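Local atomic coordinates of L-ribulose 3-epimerase (Mesorhizobium loti, PDB entry 3VYL), a protein that catalyses the epimerization of ketoses at their C3 position, with L-ribulose as an efficiently converted substrate, and binds a manganese ion. Residues Phe37-Ala51 with Leu88-Gly100. Numbering follows the deposited sequence.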
loop_
_atom_site.group_PDB
_atom_site.type_symbol
_atom_site.label_atom_id
_atom_site.label_comp_id
_atom_site.label_asym_id
_atom_site.label_seq_id
_atom_site.Cartn_x
_atom_site.Cartn_y
_atom_site.Cartn_z
ATOM N N PHE A 37 4.966 29.086 -14.431
ATOM C CA PHE A 37 5.985 29.431 -15.377
ATOM C C PHE A 37 7.287 29.384 -14.657
ATOM O O PHE A 37 7.341 29.784 -13.559
ATOM C CB PHE A 37 5.737 30.830 -15.910
ATOM C CG PHE A 37 4.639 30.911 -16.922
ATOM C CD1 PHE A 37 4.726 30.232 -18.090
ATOM C CD2 PHE A 37 3.552 31.678 -16.700
ATOM C CE1 PHE A 37 3.746 30.291 -19.016
ATOM C CE2 PHE A 37 2.568 31.762 -17.621
ATOM C CZ PHE A 37 2.660 31.062 -18.780
ATOM N N SER A 38 8.297 28.773 -15.253
ATOM C CA SER A 38 9.661 28.734 -14.728
ATOM C C SER A 38 10.557 29.949 -14.706
ATOM O O SER A 38 11.300 30.132 -13.783
ATOM C CB SER A 38 10.470 27.748 -15.508
ATOM O OG SER A 38 11.645 28.402 -15.990
ATOM N N TYR A 39 10.636 30.662 -15.808
ATOM C CA TYR A 39 11.121 32.026 -15.818
ATOM C C TYR A 39 10.888 32.652 -17.167
ATOM O O TYR A 39 11.037 32.000 -18.171
ATOM C CB TYR A 39 12.584 32.117 -15.400
ATOM C CG TYR A 39 13.003 33.500 -14.994
ATOM C CD1 TYR A 39 12.880 33.933 -13.702
ATOM C CD2 TYR A 39 13.514 34.371 -15.914
ATOM C CE1 TYR A 39 13.266 35.194 -13.339
ATOM C CE2 TYR A 39 13.897 35.635 -15.565
ATOM C CZ TYR A 39 13.770 36.024 -14.277
ATOM O OH TYR A 39 14.142 37.270 -13.957
ATOM N N LEU A 40 10.600 33.937 -17.169
ATOM C CA LEU A 40 10.318 34.662 -18.375
ATOM C C LEU A 40 11.110 35.949 -18.403
ATOM O O LEU A 40 11.098 36.695 -17.452
ATOM C CB LEU A 40 8.840 34.967 -18.435
ATOM C CG LEU A 40 7.915 33.771 -18.490
ATOM C CD1 LEU A 40 6.491 34.232 -18.374
ATOM C CD2 LEU A 40 8.070 33.044 -19.789
ATOM N N ASP A 41 11.785 36.232 -19.498
ATOM C CA ASP A 41 12.533 37.484 -19.575
ATOM C C ASP A 41 11.618 38.665 -19.934
ATOM O O ASP A 41 10.937 38.626 -20.961
ATOM C CB ASP A 41 13.691 37.368 -20.567
ATOM C CG ASP A 41 14.468 38.658 -20.699
ATOM O OD1 ASP A 41 15.031 39.122 -19.684
ATOM O OD2 ASP A 41 14.510 39.212 -21.817
ATOM N N PRO A 42 11.593 39.710 -19.078
ATOM C CA PRO A 42 10.759 40.907 -19.288
ATOM C C PRO A 42 10.933 41.595 -20.648
ATOM O O PRO A 42 9.945 42.045 -21.225
ATOM C CB PRO A 42 11.195 41.841 -18.152
ATOM C CG PRO A 42 11.627 40.916 -17.068
ATOM C CD PRO A 42 12.276 39.750 -17.768
ATOM N N ALA A 43 12.169 41.673 -21.143
ATOM C CA ALA A 43 12.453 42.251 -22.464
ATOM C C ALA A 43 12.024 41.331 -23.608
ATOM O O ALA A 43 11.736 41.803 -24.716
ATOM C CB ALA A 43 13.930 42.598 -22.592
ATOM N N ASP A 44 11.985 40.028 -23.323
ATOM C CA ASP A 44 11.614 38.984 -24.284
ATOM C C ASP A 44 10.093 38.792 -24.383
ATOM O O ASP A 44 9.582 38.321 -25.408
ATOM C CB ASP A 44 12.290 37.665 -23.877
ATOM C CG ASP A 44 12.142 36.553 -24.922
ATOM O OD1 ASP A 44 12.469 35.392 -24.579
ATOM O OD2 ASP A 44 11.717 36.820 -26.071
ATOM N N VAL A 45 9.380 39.167 -23.320
ATOM C CA VAL A 45 7.954 38.866 -23.177
ATOM C C VAL A 45 7.136 40.122 -22.877
ATOM O O VAL A 45 7.530 40.955 -22.058
ATOM C CB VAL A 45 7.728 37.814 -22.062
ATOM C CG1 VAL A 45 6.245 37.569 -21.814
ATOM C CG2 VAL A 45 8.432 36.516 -22.412
ATOM N N ASP A 46 5.997 40.254 -23.550
ATOM C CA ASP A 46 5.029 41.300 -23.226
ATOM C C ASP A 46 4.261 40.886 -21.959
ATOM O O ASP A 46 3.207 40.242 -22.029
ATOM C CB ASP A 46 4.082 41.533 -24.410
ATOM C CG ASP A 46 3.399 42.898 -24.371
ATOM O OD1 ASP A 46 3.314 43.526 -23.287
ATOM O OD2 ASP A 46 2.931 43.340 -25.447
ATOM N N ILE A 47 4.809 41.268 -20.807
ATOM C CA ILE A 47 4.324 40.827 -19.496
ATOM C C ILE A 47 2.861 41.195 -19.190
ATOM O O ILE A 47 2.077 40.342 -18.753
ATOM C CB ILE A 47 5.263 41.337 -18.376
ATOM C CG1 ILE A 47 6.601 40.597 -18.442
ATOM C CG2 ILE A 47 4.623 41.188 -16.997
ATOM C CD1 ILE A 47 7.664 41.195 -17.549
ATOM N N GLY A 48 2.503 42.458 -19.410
ATOM C CA GLY A 48 1.162 42.947 -19.105
ATOM C C GLY A 48 0.131 42.313 -20.012
ATOM O O GLY A 48 -0.998 42.045 -19.595
ATOM N N ARG A 49 0.526 42.083 -21.261
ATOM C CA ARG A 49 -0.305 41.373 -22.220
ATOM C C ARG A 49 -0.560 39.959 -21.698
ATOM O O ARG A 49 -1.705 39.494 -21.675
ATOM C CB ARG A 49 0.380 41.344 -23.595
ATOM C CG ARG A 49 -0.040 40.198 -24.506
ATOM C CD ARG A 49 -1.319 40.507 -25.268
ATOM N NE ARG A 49 -1.049 41.250 -26.499
ATOM C CZ ARG A 49 -0.846 40.689 -27.691
ATOM N NH1 ARG A 49 -0.607 41.448 -28.752
ATOM N NH2 ARG A 49 -0.886 39.368 -27.827
ATOM N N LEU A 50 0.517 39.295 -21.270
ATOM C CA LEU A 50 0.457 37.947 -20.719
ATOM C C LEU A 50 -0.488 37.913 -19.516
ATOM O O LEU A 50 -1.431 37.111 -19.485
ATOM C CB LEU A 50 1.856 37.488 -20.297
ATOM C CG LEU A 50 2.362 36.057 -20.536
ATOM C CD1 LEU A 50 3.308 35.704 -19.403
ATOM C CD2 LEU A 50 1.271 35.003 -20.668
ATOM N N ALA A 51 -0.239 38.797 -18.545
ATOM C CA ALA A 51 -1.074 38.904 -17.350
ATOM C C ALA A 51 -2.553 39.106 -17.679
ATOM O O ALA A 51 -3.430 38.572 -16.990
ATOM C CB ALA A 51 -0.574 40.019 -16.448
ATOM N N LEU A 88 16.428 36.593 -7.473
ATOM C CA LEU A 88 15.258 36.527 -6.601
ATOM C C LEU A 88 14.362 37.764 -6.727
ATOM O O LEU A 88 13.149 37.638 -6.966
ATOM C CB LEU A 88 15.698 36.315 -5.150
ATOM C CG LEU A 88 15.638 34.923 -4.507
ATOM C CD1 LEU A 88 15.713 33.782 -5.509
ATOM C CD2 LEU A 88 16.733 34.797 -3.462
ATOM N N ASN A 89 14.972 38.947 -6.588
ATOM C CA ASN A 89 14.260 40.227 -6.670
ATOM C C ASN A 89 13.541 40.411 -8.004
ATOM O O ASN A 89 12.420 40.932 -8.055
ATOM C CB ASN A 89 15.209 41.400 -6.422
ATOM C CG ASN A 89 15.596 41.552 -4.960
ATOM O OD1 ASN A 89 14.787 41.336 -4.054
ATOM N ND2 ASN A 89 16.840 41.946 -4.723
ATOM N N GLN A 90 14.186 39.965 -9.079
ATOM C CA GLN A 90 13.610 40.077 -10.409
ATOM C C GLN A 90 12.410 39.144 -10.559
ATOM O O GLN A 90 11.366 39.541 -11.069
ATOM C CB GLN A 90 14.677 39.789 -11.463
ATOM C CG GLN A 90 14.446 40.492 -12.793
ATOM C CD GLN A 90 15.628 40.352 -13.742
ATOM O OE1 GLN A 90 16.761 40.099 -13.314
ATOM N NE2 GLN A 90 15.368 40.515 -15.038
ATOM N N THR A 91 12.563 37.911 -10.083
ATOM C CA THR A 91 11.499 36.902 -10.125
ATOM C C THR A 91 10.242 37.349 -9.371
ATOM O O THR A 91 9.116 37.067 -9.794
ATOM C CB THR A 91 11.993 35.549 -9.561
ATOM O OG1 THR A 91 13.247 35.209 -10.167
ATOM C CG2 THR A 91 10.980 34.429 -9.838
ATOM N N ILE A 92 10.454 38.039 -8.251
ATOM C CA ILE A 92 9.357 38.601 -7.468
ATOM C C ILE A 92 8.566 39.611 -8.309
ATOM O O ILE A 92 7.353 39.444 -8.515
ATOM C CB ILE A 92 9.865 39.233 -6.164
ATOM C CG1 ILE A 92 10.394 38.140 -5.230
ATOM C CG2 ILE A 92 8.758 40.032 -5.498
ATOM C CD1 ILE A 92 11.066 38.653 -3.976
ATOM N N ALA A 93 9.262 40.627 -8.821
ATOM C CA ALA A 93 8.650 41.643 -9.677
ATOM C C ALA A 93 7.947 41.028 -10.889
ATOM O O ALA A 93 6.884 41.506 -11.309
ATOM C CB ALA A 93 9.678 42.677 -10.109
ATOM N N LEU A 94 8.523 39.965 -11.445
ATOM C CA LEU A 94 7.829 39.224 -12.498
ATOM C C LEU A 94 6.479 38.656 -12.014
ATOM O O LEU A 94 5.451 38.874 -12.653
ATOM C CB LEU A 94 8.721 38.122 -13.080
ATOM C CG LEU A 94 8.103 37.274 -14.196
ATOM C CD1 LEU A 94 7.991 38.060 -15.494
ATOM C CD2 LEU A 94 8.911 36.008 -14.425
ATOM N N THR A 95 6.493 37.945 -10.885
ATOM C CA THR A 95 5.284 37.334 -10.309
ATOM C C THR A 95 4.223 38.407 -10.057
ATOM O O THR A 95 3.086 38.302 -10.537
ATOM C CB THR A 95 5.599 36.589 -8.984
ATOM O OG1 THR A 95 6.623 35.612 -9.209
ATOM C CG2 THR A 95 4.355 35.904 -8.414
ATOM N N ARG A 96 4.628 39.436 -9.310
ATOM C CA ARG A 96 3.788 40.589 -8.993
ATOM C C ARG A 96 3.124 41.181 -10.236
ATOM O O ARG A 96 1.908 41.349 -10.260
ATOM C CB ARG A 96 4.610 41.649 -8.255
ATOM C CG ARG A 96 3.840 42.897 -7.848
ATOM C CD ARG A 96 4.782 44.086 -7.747
ATOM N NE ARG A 96 5.394 44.371 -9.046
ATOM C CZ ARG A 96 6.625 44.839 -9.220
ATOM N NH1 ARG A 96 7.412 45.095 -8.176
ATOM N NH2 ARG A 96 7.072 45.045 -10.453
ATOM N N ASP A 97 3.916 41.464 -11.269
ATOM C CA ASP A 97 3.392 42.111 -12.473
ATOM C C ASP A 97 2.500 41.189 -13.284
ATOM O O ASP A 97 1.664 41.645 -14.069
ATOM C CB ASP A 97 4.522 42.670 -13.340
ATOM C CG ASP A 97 5.179 43.901 -12.726
ATOM O OD1 ASP A 97 6.233 44.332 -13.240
ATOM O OD2 ASP A 97 4.648 44.442 -11.730
ATOM N N LEU A 98 2.657 39.890 -13.076
ATOM C CA LEU A 98 1.852 38.919 -13.800
ATOM C C LEU A 98 0.523 38.658 -13.071
ATOM O O LEU A 98 -0.413 38.073 -13.633
ATOM C CB LEU A 98 2.663 37.642 -14.007
ATOM C CG LEU A 98 2.656 36.922 -15.360
ATOM C CD1 LEU A 98 2.742 37.879 -16.537
ATOM C CD2 LEU A 98 3.813 35.933 -15.392
ATOM N N GLY A 99 0.435 39.129 -11.829
ATOM C CA GLY A 99 -0.770 38.960 -11.033
ATOM C C GLY A 99 -0.766 37.600 -10.368
ATOM O O GLY A 99 -1.732 36.848 -10.466
ATOM N N GLY A 100 0.346 37.289 -9.710
ATOM C CA GLY A 100 0.525 36.029 -9.014
ATOM C C GLY A 100 0.875 36.289 -7.565
ATOM O O GLY A 100 1.341 37.377 -7.213
#
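Leu98 and Leu94 of helix 78-98 pack against Ile47, Leu50 and Ala51 of helix 47-57, joining two successive outer helices of the TIM barrel; the axes of 47-51 and 88-98 run at 48° to each other and come within 9.4 Å. Leu98 pushes its CD1 among three apolar neighbours, lying 3.6 Å from Leu50 CD1 and 3.8 Å from Ile47 CG2, the branch that stands anti to the backbone N. Ile47 thereby serves two leucines, for its other arm brings CD1 to 3.8 Å from Leu94 CD1; branched aliphatic residues suit such a seam because each can meet two partners. Leu40, from the loop after strand 34-37, sets its CB against Leu94 CD2. Ala51 CA and Leu98 CA are 4.6 Å apart, a closeness that suits a small side chain, and Ala51 CB faces Leu98 O.

The same loop adds a more polar margin. Tyr39, with CG swung away from the backbone N (chi1 -162°), is long enough to reach the helix from the rim: its OH rests against Gln90 CG and CD (3.4 Å from CD), the ring and amide planes 82° apart, and its ring turns an edge to Thr91. An alanine here would remove ring and hydroxyl, and would probably leave the Gln90 chain and the Thr91 hydroxyl without this neighbour. Thr91 OG1 is hydrogen-bonded to Ile87 O, one turn back, and lies in the ring plane, 3.2 Å from Tyr39 CE1.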